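Local atomic coordinates of N-terminal acetyltransferase B complex subunit MDM20 (Candida albicans, PDB entry 5K04), a protein that probably serves as the non-catalytic, largely helical auxiliary subunit that pairs with NAT3 in the NatB complex for N-terminal acetylation of proteins. Residues D464-Y469 with F510-I515; R438-E443 with K500-S505; I457-W462 with Q517-L522; S544-N549 with A573-L578. One frame throughout, in Å; residues are numbered along the deposited sequence.

Contact 1 (D464-Y469 with F510-I515); sequences DIYRFY and FTVAKI
Thr511 presses its methyl group against Tyr466 where helix 456-485 packs roughly antiparallel on helix 506-521, in the all-helical, TPR-like body of the protein. Thr511 CG2 lies 4.0 Å from Tyr466 CB, at the edge of the phenol ring and near its plane. The other branch of the threonine, OG1, faces Ile465 and Tyr469: it is 3.8 Å from Ile465 CG2 and 3.7 Å from Tyr469 CE2. Both are van der Waals contacts to carbon; the polar partners of OG1 are Ser507 O, one turn back in its own helix, and Asn446 ND2.

Tyr466 carries the remaining contacts. Chi1 of -177° sets its CG anti to the backbone N; the side chain lies beside Val512, both pointing the same way, and CE1 of Tyr466 comes within 4.0 Å of Val512 CG2. Ile515 adds its terminal methyl, CD1, 4.0 Å from Tyr466 CB. The segment axes approach to 10.0 Å at 147°, and Tyr466 and Thr511 face each other at the closest CA pair. All the residues that touch are buried.

Farther out, helix 525-537 closes over the pair: Phe531 meets the Tyr466 ring edge-to-face, and Tyr530 and Tyr534 pack on the same tyrosine. Tyr469 is held at its hydroxyl and over one ring face. Its OH hydrogen-bonds to Glu443 OE1, and within its own helix Phe468 places CE2 3.5 Å above the plane of the Tyr469 ring, over the ring centre.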
# COMPACT_ATOMS: atom_id res chain seq x y z
N ASP A 464 5.93 -15.62 4.95
CA ASP A 464 6.89 -14.53 5.00
C ASP A 464 6.21 -13.19 4.71
O ASP A 464 6.50 -12.18 5.36
CB ASP A 464 8.01 -14.81 4.00
CG ASP A 464 9.22 -13.93 4.22
OD1 ASP A 464 9.86 -14.08 5.29
OD2 ASP A 464 9.52 -13.10 3.34
N ILE A 465 5.29 -13.19 3.75
CA ILE A 465 4.48 -12.01 3.48
C ILE A 465 3.65 -11.64 4.70
O ILE A 465 3.54 -10.46 5.06
CB ILE A 465 3.62 -12.25 2.23
CG1 ILE A 465 4.51 -12.38 1.00
CG2 ILE A 465 2.63 -11.13 2.02
CD1 ILE A 465 3.78 -12.62 -0.29
N TYR A 466 3.05 -12.63 5.37
CA TYR A 466 2.29 -12.35 6.58
C TYR A 466 3.16 -11.77 7.69
O TYR A 466 2.70 -10.92 8.46
CB TYR A 466 1.58 -13.61 7.10
CG TYR A 466 0.73 -13.27 8.30
CD1 TYR A 466 -0.51 -12.67 8.14
CD2 TYR A 466 1.19 -13.50 9.59
CE1 TYR A 466 -1.29 -12.30 9.25
CE2 TYR A 466 0.42 -13.14 10.70
CZ TYR A 466 -0.82 -12.54 10.53
OH TYR A 466 -1.57 -12.18 11.63
N ARG A 467 4.43 -12.20 7.79
CA ARG A 467 5.32 -11.63 8.80
C ARG A 467 5.63 -10.16 8.52
O ARG A 467 5.89 -9.41 9.47
CB ARG A 467 6.62 -12.45 8.90
CG ARG A 467 6.39 -13.82 9.53
CD ARG A 467 7.68 -14.61 9.71
NE ARG A 467 7.42 -15.94 10.26
CZ ARG A 467 7.65 -17.08 9.61
NH1 ARG A 467 8.14 -17.04 8.38
NH2 ARG A 467 7.38 -18.25 10.19
N PHE A 468 5.62 -9.75 7.25
CA PHE A 468 5.70 -8.32 6.94
C PHE A 468 4.52 -7.59 7.57
O PHE A 468 4.69 -6.54 8.20
CB PHE A 468 5.72 -8.10 5.42
CG PHE A 468 4.86 -6.94 4.97
CD1 PHE A 468 5.24 -5.63 5.24
CD2 PHE A 468 3.66 -7.16 4.30
CE1 PHE A 468 4.45 -4.56 4.86
CE2 PHE A 468 2.86 -6.09 3.91
CZ PHE A 468 3.25 -4.79 4.20
N TYR A 469 3.31 -8.14 7.42
CA TYR A 469 2.12 -7.55 8.04
C TYR A 469 2.26 -7.45 9.56
O TYR A 469 1.89 -6.43 10.15
CB TYR A 469 0.88 -8.37 7.64
CG TYR A 469 0.40 -8.10 6.23
CD1 TYR A 469 -0.27 -6.92 5.93
CD2 TYR A 469 0.61 -9.00 5.19
CE1 TYR A 469 -0.72 -6.63 4.66
CE2 TYR A 469 0.15 -8.72 3.88
CZ TYR A 469 -0.51 -7.53 3.64
OH TYR A 469 -0.97 -7.18 2.39
N PHE A 510 -6.42 -11.71 1.86
CA PHE A 510 -6.02 -12.66 0.82
C PHE A 510 -4.81 -13.47 1.25
O PHE A 510 -4.75 -14.68 1.02
CB PHE A 510 -5.72 -11.94 -0.49
CG PHE A 510 -5.38 -12.87 -1.58
CD1 PHE A 510 -6.34 -13.73 -2.08
CD2 PHE A 510 -4.10 -12.94 -2.07
CE1 PHE A 510 -6.03 -14.62 -3.06
CE2 PHE A 510 -3.78 -13.83 -3.05
CZ PHE A 510 -4.74 -14.68 -3.55
N THR A 511 -3.83 -12.81 1.88
CA THR A 511 -2.65 -13.50 2.39
C THR A 511 -3.04 -14.59 3.38
O THR A 511 -2.52 -15.71 3.30
CB THR A 511 -1.69 -12.47 3.03
OG1 THR A 511 -1.18 -11.59 2.03
CG2 THR A 511 -0.54 -13.15 3.72
N VAL A 512 -3.98 -14.30 4.30
CA VAL A 512 -4.44 -15.30 5.26
C VAL A 512 -5.23 -16.40 4.55
O VAL A 512 -5.01 -17.59 4.80
CB VAL A 512 -5.27 -14.64 6.38
CG1 VAL A 512 -5.89 -15.69 7.32
CG2 VAL A 512 -4.43 -13.64 7.20
N ALA A 513 -6.13 -16.02 3.64
CA ALA A 513 -6.92 -17.01 2.89
C ALA A 513 -6.01 -17.96 2.11
O ALA A 513 -6.26 -19.17 2.07
CB ALA A 513 -7.87 -16.30 1.93
N LYS A 514 -4.96 -17.41 1.50
CA LYS A 514 -4.04 -18.20 0.69
C LYS A 514 -3.21 -19.16 1.54
O LYS A 514 -2.96 -20.30 1.14
CB LYS A 514 -3.14 -17.25 -0.10
CG LYS A 514 -2.37 -17.91 -1.20
CD LYS A 514 -3.23 -18.08 -2.45
CE LYS A 514 -2.34 -18.55 -3.60
NZ LYS A 514 -3.08 -18.70 -4.86
N ILE A 515 -2.77 -18.71 2.71
CA ILE A 515 -2.06 -19.58 3.64
C ILE A 515 -2.94 -20.74 4.07
O ILE A 515 -2.50 -21.90 4.13
CB ILE A 515 -1.58 -18.77 4.86
CG1 ILE A 515 -0.40 -17.87 4.45
CG2 ILE A 515 -1.24 -19.71 6.03
CD1 ILE A 515 -0.15 -16.75 5.44

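Contact 2 (R438-E443 with K500-S505); sequences RMTQHE and KRMQNS
Glu443 holds CG anti to its backbone N (chi1 160°) and then bends at chi2 (74°), while Ser505 sets OG between its own N and carbonyl carbon (chi1 82°); together these torsions bring carboxylate and hydroxyl into contact. Ser505 OG donates to the syn lone pair of Glu443 OE1 at 2.6 Å. The same hydroxyl accepts from Leu508 N, making Ser505 the N-cap of helix 506-521, so the glutamate is a second-shell partner of the cap, consistent with steadying its hydroxyl.

Met502 lines the aliphatic part of Glu443, the two chains sliding past each other in opposite directions. Its SD lies 3.6 Å from Glu443 CG and its CE 3.8 Å from Glu443 CB. Thr440 meets the methionine tip at about a right angle, with CG2 4.0 Å from Met502 CE.

The carboxylate is buried, and besides Tyr469 it has Asn549, whose ND2 bonds to OE2. Three such bonds would probably favour its ionised form. Phe468 of helix 456-485 packs on Met502, and Val29 of NAT3 on Thr440. Arg501 gives NE to Asn549 OD1 and NH1 to Glu10 of NAT3 in a salt bridge. The contact thus joins helix 440-445 to the junction of helices 489-503 and 506-521.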
# COMPACT_ATOMS: atom_id res chain seq x y z
N ARG A 438 9.40 -6.21 -1.29
CA ARG A 438 9.54 -6.44 0.14
C ARG A 438 8.69 -5.43 0.88
O ARG A 438 8.37 -4.35 0.37
CB ARG A 438 11.01 -6.36 0.58
CG ARG A 438 11.58 -4.97 0.58
CD ARG A 438 13.01 -4.95 1.10
NE ARG A 438 13.11 -5.43 2.47
CZ ARG A 438 12.98 -4.68 3.56
NH1 ARG A 438 12.74 -3.38 3.45
NH2 ARG A 438 13.09 -5.23 4.76
N MET A 439 8.30 -5.81 2.10
CA MET A 439 7.59 -4.92 3.02
C MET A 439 6.34 -4.35 2.33
O MET A 439 5.54 -5.12 1.79
CB MET A 439 8.60 -3.91 3.57
CG MET A 439 9.53 -4.55 4.68
SD MET A 439 8.52 -5.20 6.02
CE MET A 439 9.66 -6.31 6.77
N THR A 440 6.14 -3.03 2.34
CA THR A 440 4.87 -2.46 1.93
C THR A 440 4.50 -2.81 0.48
O THR A 440 3.31 -2.86 0.13
CB THR A 440 4.92 -0.94 2.13
OG1 THR A 440 5.21 -0.69 3.51
CG2 THR A 440 3.59 -0.26 1.72
N GLN A 441 5.49 -3.11 -0.36
CA GLN A 441 5.18 -3.52 -1.73
C GLN A 441 4.35 -4.80 -1.76
O GLN A 441 3.58 -5.01 -2.71
CB GLN A 441 6.46 -3.69 -2.53
CG GLN A 441 7.31 -2.43 -2.61
CD GLN A 441 8.51 -2.61 -3.51
OE1 GLN A 441 9.34 -3.49 -3.29
NE2 GLN A 441 8.58 -1.81 -4.57
N HIS A 442 4.47 -5.67 -0.74
CA HIS A 442 3.58 -6.84 -0.68
C HIS A 442 2.13 -6.41 -0.55
O HIS A 442 1.25 -7.02 -1.15
CB HIS A 442 3.96 -7.76 0.48
CG HIS A 442 5.28 -8.44 0.32
ND1 HIS A 442 5.58 -9.24 -0.76
CD2 HIS A 442 6.37 -8.47 1.13
CE1 HIS A 442 6.80 -9.72 -0.62
NE2 HIS A 442 7.30 -9.28 0.52
N GLU A 443 1.87 -5.34 0.21
CA GLU A 443 0.49 -4.90 0.37
C GLU A 443 -0.09 -4.39 -0.94
O GLU A 443 -1.29 -4.55 -1.20
CB GLU A 443 0.39 -3.84 1.48
CG GLU A 443 -0.84 -2.96 1.43
CD GLU A 443 -2.11 -3.66 1.88
OE1 GLU A 443 -2.02 -4.73 2.53
OE2 GLU A 443 -3.20 -3.11 1.61
N LYS A 500 -4.60 2.61 9.68
CA LYS A 500 -5.99 2.26 9.34
C LYS A 500 -6.09 1.48 8.03
O LYS A 500 -6.84 0.51 7.93
CB LYS A 500 -6.85 3.51 9.20
CG LYS A 500 -7.22 4.25 10.46
CD LYS A 500 -8.40 5.16 10.15
CE LYS A 500 -8.46 6.38 11.06
NZ LYS A 500 -9.71 7.17 10.83
N ARG A 501 -5.37 1.94 7.00
CA ARG A 501 -5.49 1.30 5.70
C ARG A 501 -4.88 -0.10 5.70
O ARG A 501 -5.23 -0.92 4.85
CB ARG A 501 -4.85 2.18 4.63
CG ARG A 501 -5.70 3.43 4.33
CD ARG A 501 -4.98 4.44 3.44
NE ARG A 501 -4.69 3.91 2.11
CZ ARG A 501 -4.18 4.62 1.10
NH1 ARG A 501 -3.88 5.90 1.28
NH2 ARG A 501 -3.94 4.05 -0.07
N MET A 502 -4.00 -0.39 6.66
CA MET A 502 -3.25 -1.64 6.75
C MET A 502 -3.93 -2.67 7.64
O MET A 502 -3.63 -3.87 7.53
CB MET A 502 -1.83 -1.37 7.28
CG MET A 502 -0.83 -0.92 6.23
SD MET A 502 -0.59 -2.04 4.88
CE MET A 502 1.08 -1.64 4.51
N GLN A 503 -4.87 -2.23 8.48
CA GLN A 503 -5.41 -3.08 9.54
C GLN A 503 -6.28 -4.21 8.97
O GLN A 503 -6.29 -5.32 9.52
CB GLN A 503 -6.23 -2.23 10.50
CG GLN A 503 -6.85 -3.01 11.63
CD GLN A 503 -7.87 -2.20 12.38
OE1 GLN A 503 -8.91 -1.82 11.83
NE2 GLN A 503 -7.57 -1.92 13.64
N ASN A 504 -7.02 -3.94 7.90
CA ASN A 504 -7.97 -4.91 7.36
C ASN A 504 -8.04 -4.82 5.85
O ASN A 504 -9.11 -4.67 5.26
CB ASN A 504 -9.35 -4.72 7.96
CG ASN A 504 -10.13 -5.99 7.93
OD1 ASN A 504 -9.55 -7.08 7.87
ND2 ASN A 504 -11.44 -5.88 7.96
N SER A 505 -6.88 -4.88 5.20
CA SER A 505 -6.83 -4.73 3.76
C SER A 505 -7.17 -6.06 3.09
O SER A 505 -7.00 -7.14 3.66
CB SER A 505 -5.46 -4.22 3.31
OG SER A 505 -4.48 -5.25 3.20

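Contact 3 (I457-W462 with Q517-L522); sequences INLDAW and QISTIL
Leu459 packs on Ile518, Ser519 and Leu522, and Trp462 on Ile518, in a mainly apolar antiparallel helix-helix contact, where the early turns of helix 456-485 run against the C-terminal end of helix 506-521. The segment axes come within 10.0 Å of each other at 146°, and the nearest CA pair is Leu459 with Ile518.

Leu459 does most of the touching. Leu459 CB lies 3.7 Å from Ile518 CG2. Chi1 of 168° sets CG anti to the backbone N; beyond it the methyls meet the end of helix 506-521. Leu459 CD1 is 3.8 Å from Ser519 OG, while Leu459 CD2 makes a looser approach of 4.4 Å to Leu522 CD1. Leu522 is where the chain leaves helical geometry, so one methyl of Leu459 meets the helix and the other the residue just past its end. Ser519 OG meets Leu459 by packing; its bond, a weak one, is to Ile515 O.

The two branches of Ile518 serve different neighbours. CG2 goes to Leu459, whereas Ile518 CD1 reaches the five-membered part of the indole, 3.8 Å from Trp462 CD1 and 4.1 Å from Trp462 NE1. The two side chains cross at about a right angle.

Around this core, Tyr527 of helix 525-537 packs on both Leu459 and Ser519. Ile521 carries the next layer, meeting Thr667 and Val670 of helix 661-682, so helix 506-521 lies between helix 456-485 and the C-terminal helices.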
# COMPACT_ATOMS: atom_id res chain seq x y z
N ILE A 457 6.89 -24.45 -0.87
CA ILE A 457 7.75 -23.28 -1.03
C ILE A 457 6.92 -22.00 -1.13
O ILE A 457 7.26 -20.98 -0.52
CB ILE A 457 8.67 -23.46 -2.24
CG1 ILE A 457 9.65 -24.60 -1.96
CG2 ILE A 457 9.44 -22.18 -2.53
CD1 ILE A 457 10.54 -24.92 -3.12
N ASN A 458 5.82 -22.05 -1.88
CA ASN A 458 4.95 -20.88 -1.97
C ASN A 458 4.27 -20.59 -0.63
O ASN A 458 4.14 -19.42 -0.23
CB ASN A 458 3.91 -21.10 -3.07
CG ASN A 458 4.53 -21.16 -4.48
OD1 ASN A 458 5.75 -21.04 -4.67
ND2 ASN A 458 3.67 -21.35 -5.49
N LEU A 459 3.85 -21.64 0.09
CA LEU A 459 3.28 -21.47 1.42
C LEU A 459 4.24 -20.72 2.34
O LEU A 459 3.86 -19.75 3.00
CB LEU A 459 2.92 -22.83 2.01
CG LEU A 459 2.58 -22.85 3.51
CD1 LEU A 459 1.36 -21.97 3.81
CD2 LEU A 459 2.36 -24.28 4.01
N ASP A 460 5.50 -21.15 2.39
CA ASP A 460 6.49 -20.48 3.22
C ASP A 460 6.72 -19.04 2.77
O ASP A 460 6.97 -18.16 3.60
CB ASP A 460 7.80 -21.27 3.21
CG ASP A 460 7.67 -22.65 3.88
OD1 ASP A 460 6.93 -22.75 4.88
OD2 ASP A 460 8.31 -23.61 3.40
N ALA A 461 6.61 -18.78 1.47
CA ALA A 461 6.71 -17.41 0.99
C ALA A 461 5.52 -16.57 1.46
O ALA A 461 5.69 -15.41 1.86
CB ALA A 461 6.80 -17.39 -0.54
N TRP A 462 4.32 -17.15 1.44
CA TRP A 462 3.14 -16.44 1.93
C TRP A 462 3.24 -16.13 3.42
O TRP A 462 2.85 -15.04 3.87
CB TRP A 462 1.88 -17.25 1.65
CG TRP A 462 1.43 -17.13 0.24
CD1 TRP A 462 1.49 -18.09 -0.73
CD2 TRP A 462 0.85 -15.97 -0.37
NE1 TRP A 462 0.97 -17.61 -1.90
CE2 TRP A 462 0.58 -16.31 -1.72
CE3 TRP A 462 0.53 -14.69 0.08
CZ2 TRP A 462 0.00 -15.41 -2.60
CZ3 TRP A 462 -0.04 -13.78 -0.82
CH2 TRP A 462 -0.30 -14.15 -2.14
N GLN A 517 -5.57 -22.02 2.52
CA GLN A 517 -5.89 -22.91 1.41
C GLN A 517 -4.75 -23.88 1.14
O GLN A 517 -4.97 -25.09 1.03
CB GLN A 517 -6.19 -22.08 0.15
CG GLN A 517 -6.33 -22.94 -1.11
CD GLN A 517 -6.71 -22.14 -2.33
OE1 GLN A 517 -5.85 -21.60 -3.03
NE2 GLN A 517 -8.02 -22.06 -2.61
N ILE A 518 -3.53 -23.37 1.02
CA ILE A 518 -2.37 -24.22 0.75
C ILE A 518 -2.10 -25.14 1.93
O ILE A 518 -1.81 -26.33 1.76
CB ILE A 518 -1.16 -23.32 0.40
CG1 ILE A 518 -1.54 -22.39 -0.77
CG2 ILE A 518 0.10 -24.15 0.04
CD1 ILE A 518 -0.46 -21.37 -1.08
N SER A 519 -2.23 -24.61 3.16
CA SER A 519 -2.09 -25.45 4.35
C SER A 519 -3.02 -26.66 4.31
O SER A 519 -2.61 -27.77 4.65
CB SER A 519 -2.33 -24.64 5.62
OG SER A 519 -1.18 -23.89 5.95
N THR A 520 -4.30 -26.46 3.92
CA THR A 520 -5.23 -27.59 3.96
C THR A 520 -5.05 -28.51 2.76
O THR A 520 -5.28 -29.72 2.88
CB THR A 520 -6.70 -27.12 4.03
OG1 THR A 520 -7.14 -26.67 2.75
CG2 THR A 520 -6.88 -26.00 5.04
N ILE A 521 -4.62 -27.98 1.62
CA ILE A 521 -4.37 -28.82 0.45
C ILE A 521 -3.18 -29.73 0.70
O ILE A 521 -3.27 -30.95 0.55
CB ILE A 521 -4.15 -27.94 -0.79
CG1 ILE A 521 -5.50 -27.37 -1.25
CG2 ILE A 521 -3.47 -28.72 -1.88
CD1 ILE A 521 -5.35 -26.29 -2.28
N LEU A 522 -2.03 -29.15 1.06
CA LEU A 522 -0.98 -29.92 1.70
C LEU A 522 -1.49 -30.37 3.07
O LEU A 522 -2.57 -29.99 3.51
CB LEU A 522 0.30 -29.08 1.82
CG LEU A 522 0.69 -28.23 0.60
CD1 LEU A 522 1.90 -27.34 0.89
CD2 LEU A 522 0.93 -29.08 -0.67

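Contact 4 (S544-N549 with A573-L578); sequences SDYTDN and ATKLKL
Lys575, reaching out from helix 571-584, lies across one face of Tyr546 in the preceding loop, a loop-to-helix contact built round a cation-pi and CH-pi pair. The tight part is this overlap. Lys575 CG is 3.4 Å from Tyr546 OH, and the chain then bends at chi3 (-69°), which places CE over the ring, 4.0 Å from the centroid of Tyr546. The ammonium group follows over the same face, with NZ 4.8 Å from the Tyr546 centroid and 20° off the ring normal. Leu578 CD1 adds a lighter touch on the phenol oxygen. That oxygen is itself hydrogen-bonded to Ile542 O, which ties the phenol end back to the preceding helix 539-542.

Lys575 NZ donates to Ser544 O, though the modelled 2.5 Å is too short to be taken at face value, and the nitrogen stands 50° out of the carbonyl plane. The outer side is looser. Asp545, exposed to solvent, offers only a long salt bridge, OD1 lying 3.9 Å from Lys575 NZ. Asn509 of helix 506-521 packs on both Tyr546 and Leu578. An ordered water completes the polar end: it accepts from Tyr546 N at 2.9 Å and, weakly, from Lys575 NZ at 3.4 Å.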
# COMPACT_ATOMS: atom_id res chain seq x y z
N SER A 544 -16.15 -7.25 8.26
CA SER A 544 -16.24 -5.87 7.83
C SER A 544 -15.82 -5.73 6.38
O SER A 544 -15.49 -6.70 5.69
CB SER A 544 -15.38 -4.97 8.73
OG SER A 544 -15.85 -5.02 10.06
N ASP A 545 -15.87 -4.50 5.89
CA ASP A 545 -15.40 -4.19 4.56
C ASP A 545 -13.90 -3.94 4.60
O ASP A 545 -13.39 -3.26 5.50
CB ASP A 545 -16.14 -2.97 4.01
CG ASP A 545 -17.58 -3.30 3.68
OD1 ASP A 545 -17.82 -4.35 3.06
OD2 ASP A 545 -18.47 -2.51 4.07
N TYR A 546 -13.21 -4.52 3.62
CA TYR A 546 -11.76 -4.48 3.55
C TYR A 546 -11.30 -3.24 2.77
O TYR A 546 -11.97 -2.81 1.82
CB TYR A 546 -11.22 -5.75 2.88
CG TYR A 546 -11.69 -7.08 3.49
CD1 TYR A 546 -12.18 -7.16 4.79
CD2 TYR A 546 -11.62 -8.25 2.75
CE1 TYR A 546 -12.60 -8.39 5.34
CE2 TYR A 546 -12.03 -9.48 3.29
CZ TYR A 546 -12.51 -9.54 4.58
OH TYR A 546 -12.93 -10.76 5.08
N THR A 547 -10.18 -2.67 3.19
CA THR A 547 -9.57 -1.59 2.44
C THR A 547 -8.79 -2.16 1.25
O THR A 547 -8.43 -3.34 1.22
CB THR A 547 -8.68 -0.73 3.34
OG1 THR A 547 -7.76 -1.56 4.04
CG2 THR A 547 -9.51 -0.01 4.37
N ASP A 548 -8.58 -1.32 0.25
CA ASP A 548 -7.91 -1.72 -0.99
C ASP A 548 -6.81 -0.71 -1.28
O ASP A 548 -7.09 0.45 -1.60
CB ASP A 548 -8.89 -1.83 -2.15
CG ASP A 548 -8.25 -2.46 -3.42
OD1 ASP A 548 -7.03 -2.70 -3.42
OD2 ASP A 548 -8.98 -2.70 -4.41
N ASN A 549 -5.57 -1.17 -1.19
CA ASN A 549 -4.39 -0.39 -1.53
C ASN A 549 -3.60 -1.03 -2.67
O ASN A 549 -2.45 -0.64 -2.92
CB ASN A 549 -3.51 -0.23 -0.29
CG ASN A 549 -4.30 0.22 0.93
OD1 ASN A 549 -4.96 1.26 0.89
ND2 ASN A 549 -4.25 -0.57 2.00
N ALA A 573 -14.76 -13.89 -2.67
CA ALA A 573 -14.40 -15.25 -2.30
C ALA A 573 -13.40 -15.25 -1.14
O ALA A 573 -13.49 -16.09 -0.24
CB ALA A 573 -13.82 -15.98 -3.52
N THR A 574 -12.46 -14.31 -1.15
CA THR A 574 -11.52 -14.16 -0.05
C THR A 574 -12.25 -14.04 1.28
O THR A 574 -11.93 -14.74 2.25
CB THR A 574 -10.65 -12.93 -0.29
OG1 THR A 574 -9.90 -13.12 -1.50
CG2 THR A 574 -9.69 -12.68 0.86
N LYS A 575 -13.26 -13.16 1.34
CA LYS A 575 -14.01 -13.02 2.58
C LYS A 575 -14.73 -14.32 2.94
O LYS A 575 -14.75 -14.73 4.11
CB LYS A 575 -15.01 -11.87 2.47
CG LYS A 575 -15.85 -11.71 3.74
CD LYS A 575 -16.77 -10.50 3.69
CE LYS A 575 -15.98 -9.20 3.75
NZ LYS A 575 -16.86 -8.02 4.00
N LEU A 576 -15.30 -15.00 1.94
CA LEU A 576 -16.07 -16.21 2.20
C LEU A 576 -15.17 -17.34 2.66
O LEU A 576 -15.56 -18.15 3.52
CB LEU A 576 -16.86 -16.60 0.95
CG LEU A 576 -18.03 -15.68 0.61
CD1 LEU A 576 -18.59 -16.01 -0.79
CD2 LEU A 576 -19.10 -15.82 1.67
N LYS A 577 -13.97 -17.44 2.07
CA LYS A 577 -13.00 -18.43 2.52
C LYS A 577 -12.72 -18.26 4.00
O LYS A 577 -12.70 -19.24 4.75
CB LYS A 577 -11.71 -18.31 1.71
CG LYS A 577 -11.84 -18.71 0.24
CD LYS A 577 -12.39 -20.12 0.07
CE LYS A 577 -12.28 -20.59 -1.38
NZ LYS A 577 -10.86 -20.76 -1.88
N LEU A 578 -12.53 -17.01 4.44
CA LEU A 578 -12.22 -16.76 5.84
C LEU A 578 -13.41 -17.07 6.73
O LEU A 578 -13.25 -17.60 7.84
CB LEU A 578 -11.75 -15.32 6.02
CG LEU A 578 -10.51 -14.98 5.19
CD1 LEU A 578 -10.04 -13.57 5.48
CD2 LEU A 578 -9.40 -15.98 5.45
O HOH W 1 -14.90 -6.18 1.94

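Contacts 1 and 3 are successive layers of one interface between helices 456-485 and 506-521, their centres about 10 Å apart, and Trp462 of contact 3 packs on Lys514 and Ile515 of contact 1. Contact 2 joins contact 1 through Tyr469 OH, 2.7 Å from Glu443 OE1, and contact 4 through Asn549 ND2, 2.8 Å from Glu443 OE2; Glu443 therefore links three of the four. Contact 4 also covers another side of helix 506-521, with Leu578 CD2 3.7 Å from Ala513 CA. Contacts 2 and 3 lie about 20 Å apart between centres. Contact 2, and Asn549 of contact 4, meet the NAT3 chain, whereas contacts 1 and 3 touch no other protein chain.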